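Local coordinates for 5'-deoxynucleotidase (Pyrococcus horikoshii, PDB 2CQZ), which probably catalyses the hydrolysis of 2'-deoxyribonucleoside 5'-phosphates to deoxyribonucleosides and phosphate, as a metal-dependent HD-domain enzyme, at residues A[15-20]-A[31-36]; A[9-14]-A[70-75]; A[61-66]-A[120-125]; A[130-135]-A[151-156]. All coordinates share one frame; numbering follows the deposited sequence.

Contact 1 (A[15-20]-A[31-36]). With NI (nickel (II) ion), chain G.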
loop_
_atom_site.group_PDB
_atom_site.type_symbol
_atom_site.label_atom_id
_atom_site.label_comp_id
_atom_site.label_asym_id
_atom_site.label_seq_id
_atom_site.Cartn_x
_atom_site.Cartn_y
_atom_site.Cartn_z
ATOM N N LYS A 15 7.344 -2.666 13.748
ATOM C CA LYS A 15 7.009 -1.602 12.809
ATOM C C LYS A 15 6.415 -2.231 11.567
ATOM O O LYS A 15 5.614 -1.607 10.883
ATOM C CB LYS A 15 8.252 -0.805 12.406
ATOM C CG LYS A 15 8.910 -0.035 13.521
ATOM C CD LYS A 15 10.090 0.776 13.009
ATOM C CE LYS A 15 10.650 1.642 14.113
ATOM N NZ LYS A 15 11.682 2.590 13.638
ATOM N N ARG A 16 6.799 -3.474 11.286
ATOM C CA ARG A 16 6.315 -4.167 10.094
ATOM C C ARG A 16 5.113 -5.055 10.298
ATOM O O ARG A 16 4.409 -5.368 9.343
ATOM C CB ARG A 16 7.416 -5.033 9.486
ATOM C CG ARG A 16 8.661 -4.287 9.120
ATOM C CD ARG A 16 9.552 -5.134 8.239
ATOM N NE ARG A 16 10.192 -6.236 8.948
ATOM C CZ ARG A 16 11.171 -6.087 9.839
ATOM N NH1 ARG A 16 11.624 -4.871 10.137
ATOM N NH2 ARG A 16 11.707 -7.159 10.425
ATOM N N LEU A 17 4.899 -5.498 11.530
ATOM C CA LEU A 17 3.778 -6.402 11.771
ATOM C C LEU A 17 2.468 -5.639 11.996
ATOM O O LEU A 17 2.414 -4.643 12.704
ATOM C CB LEU A 17 4.105 -7.249 13.001
ATOM C CG LEU A 17 5.357 -8.108 12.805
ATOM C CD1 LEU A 17 5.875 -8.692 14.121
ATOM C CD2 LEU A 17 5.120 -9.296 11.873
ATOM N N PRO A 18 1.408 -6.109 11.340
ATOM C CA PRO A 18 0.103 -5.458 11.449
ATOM C C PRO A 18 -0.720 -5.921 12.651
ATOM O O PRO A 18 -0.558 -7.038 13.134
ATOM C CB PRO A 18 -0.570 -5.848 10.142
ATOM C CG PRO A 18 -0.069 -7.230 9.919
ATOM C CD PRO A 18 1.414 -7.086 10.235
ATOM N N ARG A 19 -1.593 -5.047 13.139
ATOM C CA ARG A 19 -2.486 -5.425 14.162
ATOM C C ARG A 19 -3.566 -6.169 13.459
ATOM O O ARG A 19 -4.390 -5.612 12.748
ATOM C CB ARG A 19 -3.047 -4.145 14.782
ATOM C CG ARG A 19 -1.988 -3.397 15.592
ATOM C CD ARG A 19 -2.066 -3.686 17.103
ATOM N NE ARG A 19 -3.223 -3.002 17.690
ATOM C CZ ARG A 19 -3.698 -3.428 18.869
ATOM N NH1 ARG A 19 -3.115 -4.422 19.522
ATOM N NH2 ARG A 19 -4.762 -2.813 19.396
ATOM N N MET A 20 -3.509 -7.492 13.582
ATOM C CA MET A 20 -4.394 -8.385 12.842
ATOM C C MET A 20 -5.918 -8.224 12.931
ATOM O O MET A 20 -6.604 -8.443 11.935
ATOM C CB MET A 20 -4.005 -9.832 13.149
ATOM C CG MET A 20 -2.525 -10.152 12.877
ATOM S SD MET A 20 -2.032 -10.203 11.117
ATOM C CE MET A 20 -2.553 -11.848 10.634
ATOM N N GLU A 31 -2.747 -0.237 11.270
ATOM C CA GLU A 31 -1.632 0.247 12.037
ATOM C C GLU A 31 -0.719 -0.943 12.299
ATOM O O GLU A 31 -1.128 -2.101 12.148
ATOM C CB GLU A 31 -2.142 0.809 13.362
ATOM C CG GLU A 31 -3.190 -0.079 14.044
ATOM C CD GLU A 31 -3.357 0.207 15.545
ATOM O OE1 GLU A 31 -2.723 1.162 16.068
ATOM O OE2 GLU A 31 -4.133 -0.535 16.197
ATOM N N SER A 32 0.522 -0.662 12.669
ATOM C CA SER A 32 1.432 -1.744 12.989
ATOM C C SER A 32 1.344 -1.925 14.505
ATOM O O SER A 32 0.712 -1.116 15.203
ATOM C CB SER A 32 2.872 -1.396 12.583
ATOM O OG SER A 32 3.386 -0.322 13.355
ATOM N N ILE A 33 1.972 -2.978 15.013
ATOM C CA ILE A 33 1.960 -3.200 16.446
ATOM C C ILE A 33 2.702 -2.045 17.118
ATOM O O ILE A 33 2.303 -1.598 18.193
ATOM C CB ILE A 33 2.607 -4.556 16.829
ATOM C CG1 ILE A 33 1.873 -5.703 16.132
ATOM C CG2 ILE A 33 2.545 -4.746 18.336
ATOM C CD1 ILE A 33 2.469 -7.057 16.373
ATOM N N ALA A 34 3.766 -1.552 16.482
ATOM C CA ALA A 34 4.532 -0.422 17.029
ATOM C C ALA A 34 3.677 0.853 17.089
ATOM O O ALA A 34 3.784 1.611 18.050
ATOM C CB ALA A 34 5.781 -0.170 16.206
ATOM N N ASP A 35 2.841 1.096 16.070
ATOM C CA ASP A 35 1.953 2.270 16.075
ATOM C C ASP A 35 1.103 2.193 17.337
ATOM O O ASP A 35 0.986 3.150 18.103
ATOM C CB ASP A 35 0.991 2.259 14.883
ATOM C CG ASP A 35 1.625 2.741 13.606
ATOM O OD1 ASP A 35 2.381 3.730 13.667
ATOM O OD2 ASP A 35 1.344 2.143 12.543
ATOM N N HIS A 36 0.502 1.024 17.526
ATOM C CA HIS A 36 -0.345 0.749 18.670
ATOM C C HIS A 36 0.399 1.002 19.980
ATOM O O HIS A 36 -0.087 1.734 20.844
ATOM C CB HIS A 36 -0.829 -0.705 18.596
ATOM C CG HIS A 36 -1.525 -1.176 19.833
ATOM N ND1 HIS A 36 -2.597 -0.509 20.385
ATOM C CD2 HIS A 36 -1.276 -2.227 20.651
ATOM C CE1 HIS A 36 -2.976 -1.125 21.490
ATOM N NE2 HIS A 36 -2.190 -2.169 21.674
HETATM NI NI NI G . -1.734 -3.830 23.140
HETATM O O HOH W 1 -5.154 -0.149 18.582
#

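Contact 2 (A[9-14]-A[70-75]). With NI (nickel (II) ion), chain G.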
loop_
_atom_site.group_PDB
_atom_site.type_symbol
_atom_site.label_atom_id
_atom_site.label_comp_id
_atom_site.label_asym_id
_atom_site.label_seq_id
_atom_site.Cartn_x
_atom_site.Cartn_y
_atom_site.Cartn_z
ATOM N N LEU A 9 16.886 -4.726 16.784
ATOM C CA LEU A 9 16.472 -5.063 15.429
ATOM C C LEU A 9 15.281 -6.014 15.463
ATOM O O LEU A 9 14.418 -5.991 14.588
ATOM C CB LEU A 9 17.628 -5.716 14.668
ATOM C CG LEU A 9 18.817 -4.838 14.254
ATOM C CD1 LEU A 9 19.882 -5.719 13.602
ATOM C CD2 LEU A 9 18.351 -3.745 13.289
ATOM N N LEU A 10 15.253 -6.857 16.483
ATOM C CA LEU A 10 14.172 -7.812 16.666
ATOM C C LEU A 10 12.873 -7.074 17.011
ATOM O O LEU A 10 11.824 -7.366 16.418
ATOM C CB LEU A 10 14.501 -8.781 17.802
ATOM C CG LEU A 10 13.320 -9.675 18.170
ATOM C CD1 LEU A 10 12.872 -10.444 16.948
ATOM C CD2 LEU A 10 13.705 -10.617 19.291
ATOM N N VAL A 11 12.936 -6.144 17.973
ATOM C CA VAL A 11 11.746 -5.391 18.390
ATOM C C VAL A 11 11.255 -4.425 17.319
ATOM O O VAL A 11 10.073 -4.087 17.290
ATOM C CB VAL A 11 11.999 -4.615 19.730
ATOM C CG1 VAL A 11 10.992 -3.454 19.907
ATOM C CG2 VAL A 11 11.847 -5.547 20.925
ATOM N N GLN A 12 12.155 -3.996 16.436
ATOM C CA GLN A 12 11.756 -3.106 15.365
ATOM C C GLN A 12 10.863 -3.826 14.367
ATOM O O GLN A 12 10.270 -3.193 13.498
ATOM C CB GLN A 12 12.969 -2.527 14.638
ATOM C CG GLN A 12 13.696 -1.432 15.424
ATOM C CD GLN A 12 14.559 -0.538 14.549
ATOM O OE1 GLN A 12 15.265 -1.008 13.653
ATOM N NE2 GLN A 12 14.516 0.760 14.818
ATOM N N THR A 13 10.769 -5.149 14.484
ATOM C CA THR A 13 9.912 -5.936 13.595
ATOM C C THR A 13 8.455 -5.515 13.830
ATOM O O THR A 13 7.589 -5.718 12.980
ATOM C CB THR A 13 10.042 -7.447 13.880
ATOM O OG1 THR A 13 11.423 -7.811 13.880
ATOM C CG2 THR A 13 9.343 -8.263 12.810
ATOM N N LEU A 14 8.198 -4.925 14.994
ATOM C CA LEU A 14 6.863 -4.452 15.338
ATOM C C LEU A 14 6.396 -3.345 14.392
ATOM O O LEU A 14 5.191 -3.106 14.256
ATOM C CB LEU A 14 6.822 -3.941 16.784
ATOM C CG LEU A 14 7.037 -5.008 17.868
ATOM C CD1 LEU A 14 6.943 -4.354 19.239
ATOM C CD2 LEU A 14 6.004 -6.132 17.720
ATOM N N HIS A 70 4.614 -4.119 26.960
ATOM C CA HIS A 70 3.429 -4.966 26.955
ATOM C C HIS A 70 3.162 -5.877 25.759
ATOM O O HIS A 70 2.706 -7.006 25.958
ATOM C CB HIS A 70 2.172 -4.149 27.310
ATOM C CG HIS A 70 1.453 -3.554 26.136
ATOM N ND1 HIS A 70 1.918 -2.449 25.454
ATOM C CD2 HIS A 70 0.284 -3.895 25.543
ATOM C CE1 HIS A 70 1.067 -2.136 24.493
ATOM N NE2 HIS A 70 0.068 -2.999 24.525
ATOM N N ASP A 71 3.432 -5.446 24.528
ATOM C CA ASP A 71 3.187 -6.354 23.405
ATOM C C ASP A 71 4.456 -6.837 22.755
ATOM O O ASP A 71 4.419 -7.401 21.666
ATOM C CB ASP A 71 2.352 -5.713 22.312
ATOM C CG ASP A 71 0.892 -5.713 22.619
ATOM O OD1 ASP A 71 0.306 -6.785 22.902
ATOM O OD2 ASP A 71 0.332 -4.612 22.555
ATOM N N LEU A 72 5.575 -6.620 23.427
ATOM C CA LEU A 72 6.882 -7.005 22.907
ATOM C C LEU A 72 7.046 -8.448 22.424
ATOM O O LEU A 72 7.830 -8.698 21.510
ATOM C CB LEU A 72 7.949 -6.715 23.958
ATOM C CG LEU A 72 9.254 -6.093 23.460
ATOM C CD1 LEU A 72 8.965 -4.723 22.828
ATOM C CD2 LEU A 72 10.214 -5.940 24.627
ATOM N N ALA A 73 6.326 -9.394 23.026
ATOM C CA ALA A 73 6.446 -10.798 22.626
ATOM C C ALA A 73 5.944 -11.022 21.224
ATOM O O ALA A 73 6.241 -12.053 20.591
ATOM C CB ALA A 73 5.674 -11.695 23.582
ATOM N N GLU A 74 5.165 -10.061 20.737
ATOM C CA GLU A 74 4.606 -10.175 19.403
ATOM C C GLU A 74 5.671 -9.999 18.326
ATOM O O GLU A 74 5.462 -10.401 17.181
ATOM C CB GLU A 74 3.452 -9.191 19.229
ATOM C CG GLU A 74 2.327 -9.437 20.221
ATOM C CD GLU A 74 1.043 -8.667 19.907
ATOM O OE1 GLU A 74 1.095 -7.663 19.157
ATOM O OE2 GLU A 74 -0.027 -9.066 20.431
ATOM N N ALA A 75 6.822 -9.442 18.703
ATOM C CA ALA A 75 7.922 -9.253 17.755
ATOM C C ALA A 75 8.318 -10.605 17.157
ATOM O O ALA A 75 8.898 -10.682 16.069
ATOM C CB ALA A 75 9.122 -8.615 18.451
HETATM NI NI NI G . -1.734 -3.830 23.140
#

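Contact 3 (A[61-66]-A[120-125])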
loop_
_atom_site.group_PDB
_atom_site.type_symbol
_atom_site.label_atom_id
_atom_site.label_comp_id
_atom_site.label_asym_id
_atom_site.label_seq_id
_atom_site.Cartn_x
_atom_site.Cartn_y
_atom_site.Cartn_z
ATOM N N GLU A 61 7.295 5.681 36.085
ATOM C CA GLU A 61 8.379 4.997 35.399
ATOM C C GLU A 61 7.960 3.580 35.059
ATOM O O GLU A 61 8.084 3.151 33.909
ATOM C CB GLU A 61 9.644 4.955 36.252
ATOM C CG GLU A 61 10.863 4.466 35.472
ATOM C CD GLU A 61 12.114 4.408 36.318
ATOM O OE1 GLU A 61 12.447 5.427 36.970
ATOM O OE2 GLU A 61 12.763 3.340 36.320
ATOM N N LYS A 62 7.451 2.853 36.051
ATOM C CA LYS A 62 7.023 1.481 35.808
ATOM C C LYS A 62 5.916 1.398 34.772
ATOM O O LYS A 62 5.928 0.521 33.908
ATOM C CB LYS A 62 6.534 0.805 37.080
ATOM C CG LYS A 62 6.370 -0.688 36.868
ATOM C CD LYS A 62 5.421 -1.310 37.853
ATOM C CE LYS A 62 5.950 -1.287 39.273
ATOM N NZ LYS A 62 4.911 -1.887 40.166
ATOM N N ALA A 63 4.951 2.305 34.855
ATOM C CA ALA A 63 3.847 2.304 33.899
ATOM C C ALA A 63 4.338 2.502 32.463
ATOM O O ALA A 63 3.918 1.779 31.551
ATOM C CB ALA A 63 2.844 3.391 34.255
ATOM N N LEU A 64 5.221 3.481 32.261
ATOM C CA LEU A 64 5.733 3.752 30.927
ATOM C C LEU A 64 6.533 2.582 30.373
ATOM O O LEU A 64 6.424 2.265 29.191
ATOM C CB LEU A 64 6.567 5.037 30.922
ATOM C CG LEU A 64 5.767 6.331 31.135
ATOM C CD1 LEU A 64 6.706 7.521 31.069
ATOM C CD2 LEU A 64 4.669 6.466 30.074
ATOM N N LYS A 65 7.332 1.929 31.211
ATOM C CA LYS A 65 8.098 0.777 30.740
ATOM C C LYS A 65 7.128 -0.340 30.413
ATOM O O LYS A 65 7.261 -1.020 29.398
ATOM C CB LYS A 65 9.083 0.283 31.800
ATOM C CG LYS A 65 10.274 1.188 32.047
ATOM C CD LYS A 65 11.177 0.563 33.098
ATOM C CE LYS A 65 12.335 1.475 33.452
ATOM N NZ LYS A 65 13.289 0.802 34.376
ATOM N N MET A 66 6.140 -0.519 31.280
ATOM C CA MET A 66 5.138 -1.566 31.101
ATOM C C MET A 66 4.339 -1.347 29.816
ATOM O O MET A 66 3.960 -2.297 29.136
ATOM C CB MET A 66 4.211 -1.589 32.313
ATOM C CG MET A 66 3.349 -2.822 32.440
ATOM S SD MET A 66 2.364 -2.752 33.963
ATOM C CE MET A 66 3.610 -3.230 35.213
ATOM N N ALA A 120 -0.397 -1.575 36.336
ATOM C CA ALA A 120 -0.868 -2.640 35.445
ATOM C C ALA A 120 -2.247 -2.360 34.879
ATOM O O ALA A 120 -2.529 -2.685 33.725
ATOM C CB ALA A 120 -0.875 -3.982 36.173
ATOM N N GLN A 121 -3.113 -1.763 35.689
ATOM C CA GLN A 121 -4.463 -1.455 35.231
ATOM C C GLN A 121 -4.453 -0.259 34.305
ATOM O O GLN A 121 -5.201 -0.220 33.331
ATOM C CB GLN A 121 -5.384 -1.202 36.424
ATOM C CG GLN A 121 -6.071 -2.470 36.915
ATOM C CD GLN A 121 -6.820 -2.274 38.220
ATOM O OE1 GLN A 121 -7.360 -1.195 38.499
ATOM N NE2 GLN A 121 -6.876 -3.331 39.022
ATOM N N LEU A 122 -3.592 0.706 34.610
ATOM C CA LEU A 122 -3.445 1.903 33.796
ATOM C C LEU A 122 -3.040 1.531 32.364
ATOM O O LEU A 122 -3.618 2.018 31.385
ATOM C CB LEU A 122 -2.370 2.804 34.398
ATOM C CG LEU A 122 -1.974 4.024 33.563
ATOM C CD1 LEU A 122 -3.188 4.911 33.381
ATOM C CD2 LEU A 122 -0.845 4.788 34.249
ATOM N N VAL A 123 -2.037 0.669 32.241
ATOM C CA VAL A 123 -1.579 0.271 30.921
ATOM C C VAL A 123 -2.678 -0.487 30.200
ATOM O O VAL A 123 -2.870 -0.318 28.995
ATOM C CB VAL A 123 -0.314 -0.626 30.998
ATOM C CG1 VAL A 123 0.114 -1.036 29.599
ATOM C CG2 VAL A 123 0.815 0.121 31.710
ATOM N N ARG A 124 -3.399 -1.323 30.945
ATOM C CA ARG A 124 -4.480 -2.121 30.370
ATOM C C ARG A 124 -5.581 -1.213 29.829
ATOM O O ARG A 124 -6.172 -1.499 28.783
ATOM C CB ARG A 124 -5.052 -3.075 31.420
ATOM C CG ARG A 124 -6.150 -3.970 30.901
ATOM C CD ARG A 124 -5.594 -5.056 30.004
ATOM N NE ARG A 124 -4.691 -5.954 30.723
ATOM C CZ ARG A 124 -4.097 -7.013 30.176
ATOM N NH1 ARG A 124 -4.310 -7.309 28.898
ATOM N NH2 ARG A 124 -3.291 -7.779 30.903
ATOM N N ILE A 125 -5.849 -0.121 30.549
ATOM C CA ILE A 125 -6.862 0.852 30.146
ATOM C C ILE A 125 -6.371 1.591 28.905
ATOM O O ILE A 125 -7.126 1.774 27.947
ATOM C CB ILE A 125 -7.135 1.879 31.276
ATOM C CG1 ILE A 125 -7.896 1.195 32.414
ATOM C CG2 ILE A 125 -7.926 3.082 30.745
ATOM C CD1 ILE A 125 -8.136 2.101 33.612
#

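Contact 4 (A[130-135]-A[151-156])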
loop_
_atom_site.group_PDB
_atom_site.type_symbol
_atom_site.label_atom_id
_atom_site.label_comp_id
_atom_site.label_asym_id
_atom_site.label_seq_id
_atom_site.Cartn_x
_atom_site.Cartn_y
_atom_site.Cartn_z
ATOM N N ASP A 130 -6.593 3.118 23.199
ATOM C CA ASP A 130 -5.976 3.279 21.892
ATOM C C ASP A 130 -6.806 2.471 20.908
ATOM O O ASP A 130 -7.152 2.948 19.824
ATOM C CB ASP A 130 -4.542 2.739 21.907
ATOM C CG ASP A 130 -3.864 2.826 20.551
ATOM O OD1 ASP A 130 -3.375 3.922 20.201
ATOM O OD2 ASP A 130 -3.824 1.801 19.837
ATOM N N MET A 131 -7.137 1.243 21.288
ATOM C CA MET A 131 -7.917 0.396 20.394
ATOM C C MET A 131 -9.289 0.979 20.045
ATOM O O MET A 131 -9.665 1.035 18.875
ATOM C CB MET A 131 -8.095 -0.999 20.989
ATOM C CG MET A 131 -8.928 -1.917 20.112
ATOM S SD MET A 131 -9.098 -3.558 20.826
ATOM C CE MET A 131 -10.299 -3.177 22.081
ATOM N N ILE A 132 -10.038 1.404 21.057
ATOM C CA ILE A 132 -11.360 1.972 20.831
ATOM C C ILE A 132 -11.232 3.198 19.924
ATOM O O ILE A 132 -11.920 3.312 18.906
ATOM C CB ILE A 132 -12.022 2.347 22.182
ATOM C CG1 ILE A 132 -12.163 1.083 23.036
ATOM C CG2 ILE A 132 -13.402 2.970 21.955
ATOM C CD1 ILE A 132 -12.479 1.347 24.485
ATOM N N LEU A 133 -10.336 4.107 20.293
ATOM C CA LEU A 133 -10.112 5.308 19.501
ATOM C C LEU A 133 -9.620 4.970 18.091
ATOM O O LEU A 133 -9.829 5.745 17.151
ATOM C CB LEU A 133 -9.111 6.213 20.201
ATOM C CG LEU A 133 -9.661 6.736 21.522
ATOM C CD1 LEU A 133 -8.630 7.593 22.233
ATOM C CD2 LEU A 133 -10.918 7.533 21.240
ATOM N N GLN A 134 -8.984 3.810 17.944
ATOM C CA GLN A 134 -8.474 3.393 16.646
ATOM C C GLN A 134 -9.630 2.880 15.817
ATOM O O GLN A 134 -9.666 3.063 14.603
ATOM C CB GLN A 134 -7.402 2.298 16.807
ATOM C CG GLN A 134 -6.602 1.986 15.529
ATOM C CD GLN A 134 -6.017 3.230 14.841
ATOM O OE1 GLN A 134 -5.272 4.003 15.443
ATOM N NE2 GLN A 134 -6.356 3.414 13.567
ATOM N N ALA A 135 -10.578 2.234 16.482
ATOM C CA ALA A 135 -11.753 1.704 15.808
ATOM C C ALA A 135 -12.597 2.897 15.354
ATOM O O ALA A 135 -13.200 2.892 14.278
ATOM C CB ALA A 135 -12.540 0.834 16.765
ATOM N N GLU A 151 -17.269 -2.463 23.020
ATOM C CA GLU A 151 -17.619 -3.060 24.304
ATOM C C GLU A 151 -16.412 -3.194 25.232
ATOM O O GLU A 151 -16.490 -3.822 26.293
ATOM C CB GLU A 151 -18.329 -4.412 24.123
ATOM C CG GLU A 151 -17.619 -5.436 23.277
ATOM C CD GLU A 151 -18.552 -6.564 22.850
ATOM O OE1 GLU A 151 -19.597 -6.265 22.227
ATOM O OE2 GLU A 151 -18.240 -7.742 23.137
ATOM N N ALA A 152 -15.305 -2.574 24.830
ATOM C CA ALA A 152 -14.082 -2.584 25.619
ATOM C C ALA A 152 -14.193 -1.503 26.693
ATOM O O ALA A 152 -13.426 -1.490 27.660
ATOM C CB ALA A 152 -12.872 -2.331 24.726
ATOM N N ILE A 153 -15.145 -0.586 26.518
ATOM C CA ILE A 153 -15.372 0.465 27.507
ATOM C C ILE A 153 -15.923 -0.223 28.758
ATOM O O ILE A 153 -15.647 0.200 29.885
ATOM C CB ILE A 153 -16.422 1.506 27.042
ATOM C CG1 ILE A 153 -15.901 2.303 25.848
ATOM C CG2 ILE A 153 -16.748 2.457 28.178
ATOM C CD1 ILE A 153 -16.876 3.371 25.351
ATOM N N GLU A 154 -16.713 -1.279 28.556
ATOM C CA GLU A 154 -17.264 -2.025 29.682
ATOM C C GLU A 154 -16.128 -2.748 30.387
ATOM O O GLU A 154 -16.046 -2.733 31.617
ATOM C CB GLU A 154 -18.304 -3.048 29.211
ATOM C CG GLU A 154 -19.560 -2.421 28.622
ATOM C CD GLU A 154 -20.150 -1.361 29.532
ATOM O OE1 GLU A 154 -20.549 -1.706 30.669
ATOM O OE2 GLU A 154 -20.209 -0.182 29.114
ATOM N N GLU A 155 -15.248 -3.365 29.597
ATOM C CA GLU A 155 -14.108 -4.097 30.146
ATOM C C GLU A 155 -13.249 -3.167 31.008
ATOM O O GLU A 155 -12.657 -3.596 31.997
ATOM C CB GLU A 155 -13.266 -4.707 29.016
ATOM C CG GLU A 155 -14.084 -5.374 27.915
ATOM C CD GLU A 155 -13.223 -6.126 26.909
ATOM O OE1 GLU A 155 -12.859 -7.288 27.200
ATOM O OE2 GLU A 155 -12.903 -5.559 25.834
ATOM N N ILE A 156 -13.198 -1.892 30.634
ATOM C CA ILE A 156 -12.426 -0.904 31.373
ATOM C C ILE A 156 -13.109 -0.580 32.694
ATOM O O ILE A 156 -12.447 -0.420 33.720
ATOM C CB ILE A 156 -12.274 0.404 30.563
ATOM C CG1 ILE A 156 -11.396 0.149 29.336
ATOM C CG2 ILE A 156 -11.706 1.514 31.442
ATOM C CD1 ILE A 156 -11.198 1.372 28.439
#

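Contact 1 (A[15-20]-A[31-36])
At the metal site of the HD domain, the guanidinium of Arg-19 lies flat on the imidazole of His-36, a ligand of the nickel ion. The planes differ by only 6° and the group centres are 3.2 Å apart, with Arg-19 CZ over the middle of the ring, so this is a stack rather than an edge contact. His-36 NE2 coordinates the nickel at 2.3 Å. The other ring nitrogen, ND1, hydrogen-bonds Asp-130. The Arg-19 chain reaches the ring by bending at chi2 (-98°) and chi3, which turns NE toward Glu-31. Arg-19 NE and Glu-31 OE2 form a salt bridge of 3.0 Å, nearly straight at 168°; the oxygen lies in the guanidinium plane but is itself met from above its carboxylate plane. One water bridges Arg-19 NH2 and Glu-31 OE2, and Trp-22 also donates to that oxygen. His-36 is the first His of the H...HD...D signature, carried on the opening turn of helix 33-53. An alanine in place of Arg-19 would probably leave one face of the His-36 ring without its stacked partner and Glu-31 without this cation. The backbones meet in a single bridge between Pro-18 and Ser-32, flanked by the hydrogen bonds from Arg-19 N to Glu-31 O and from Ile-33 N to Leu-17 O (2.9 Å). Ser-32 and Asp-35 close a capping box: Asp-35 N donates to Ser-32 OG at 3.1 Å, and Ser-32 N to Asp-35 OD2 at 2.9 Å. Ser-32 OG also hydrogen-bonds Asp-35 of the second subunit.

Contact 2 (A[9-14]-A[70-75])
Ala-75 meets the 9-14 segment with its methyl: Ala-75 CB lies 3.6 Å from Leu-10 O. With CG anti to the carbonyl carbon (chi1 -66°), Leu-14 brings its CD2 to 3.5 Å from Ala-75 N. Beside this pair, Val-11 CG2 meets Leu-72 CD1 at 3.6 Å, the two side chains crossing at about a right angle, while Leu-14 puts its CD1 near the same Leu-72 methyl. No hydrogen bond joins the segments, so their fit is apolar. The HD pair of the domain signature, His-70 and Asp-71, begins the second segment; His-70 NE2 binds the nickel ion at 2.4 Å and Asp-71 OD2 at 2.3 Å, with His-36 and Asp-127 completing the site. From Asp-71 the chain makes a type I turn to Glu-74, which brings Leu-72 and Ala-75 to the 9-14 segment. Behind the first shell, Leu-10 O accepts from both Thr-13 N and Thr-13 OG1, the hydroxyl at 2.6 Å. A valine in place of Thr-13 would probably leave Leu-10 O with one donor fewer and hold this turn less firmly. Farther out, Phe-102 covers Leu-10 and Val-11, and Phe-42 of the second subunit packs on Val-11 and Leu-72.

Contact 3 (A[61-66]-A[120-125])
Met-66 and Val-123 bury the most surface here, and they touch directly: Met-66 CB lies 3.8 Å from Val-123 CG2, the side chains slanting across each other. Val-123 CG2 also sits 3.5 Å from Ala-63 O, so this one methyl fits between residues a turn apart on the helix 60-69 side. The torsion explains the reach: CG2 stands anti to the carbonyl carbon, beside the backbone N, and faces helix 60-69, while CG1 lies anti to N (chi1 179°). Met-66 holds its CG anti to the backbone N (chi1 -165°) and stays extended through chi2, which carries SD across to helix 118-140 at Ala-120. There SD lies 3.6 Å from Ala-120 CA, over the backbone, and 4.1 Å from Ala-120 CB. The contact joins two helices of the all-helical HD domain whose short segments run at 41° to each other with axes 9.2 Å apart at closest approach. Ala-63 and Val-123 form the nearest backbone pair, with CA atoms 6.5 Å apart. Ala-63, third by buried area, presents a methyl that Leu-122 CD2 meets at 3.9 Å. No hydrogen bond crosses between the segments; the interface is made by aliphatic groups, the thioether and the backbone atoms under them. Thr-44 of helix 33-53 packs on both Ala-63 and Leu-122, while Tyr-112 and Glu-111 of helix 106-114 touch Val-123 and Met-66 respectively. Helix 118-140 continues to Asp-127 of the metal site, and the Val-123 side chain lies about 7 Å from the nickel ion.

Contact 4 (A[130-135]-A[151-156])
Ile-132 faces Ala-152 across two nearly antiparallel helices, and its side chain carries most of the contact. Its CB branches with CG1 anti to the carbonyl carbon (chi1 -60°) and CG2 anti to the backbone N, so it is the CG1 arm that is directed at helix 152-157. Along that arm CG1 comes first, 3.9 Å from Ala-152 CB. The terminal CD1, carried outward by an extended chi2, touches three residues: Ala-152 CB at 3.7 Å, Ile-153 CG1 at 3.8 Å, and Ile-156 CD1 more distantly at 4.2 Å. Ala-152 and Ile-153 are neighbours and Ile-156 lies a turn farther on, so the single methyl rests against a patch about one turn long. Ile-132 and Ile-153 cross at about a right angle. Beside it, Met-131 runs extended through chi2 and bends at chi3 (76°), which lays its CE on the same Ala-152 CB at 3.8 Å; the alanine methyl is therefore met from two neighbouring residues. Around the pair, Trp-150 and Val-172 also pack on Ile-132, and Leu-169 of helix 166-173 on Ile-156. No polar bond crosses between the segments. With segment axes 10.9 Å apart and 161° between their directions, this is apolar packing of the short helix 152-157 against helix 118-140, the long helix that also carries Asp-127 of the HD-domain metal site.

All four contacts are largely buried, but closeness to the nickel ion does not set their chemistry. Contacts 1 and 2 supply three of its four ligands; they touch, with Ala-34 N donating a probable hydrogen bond to Leu-14 O at 3.1 Å. Only contact 1 joins its segments by polar bonds, a stack and a salt bridge, whereas contacts 3 and 4, and contact 2 despite its two ligands, are held by apolar groups. Contacts 3 and 4 share helix 118-140, crossing one partner at 41° and lying nearly antiparallel to the other, and meet where Ile-125 packs on Ile-156. Contact 4 reaches back to contact 1 through Asp-130 and His-36. Each contact also borders the second subunit.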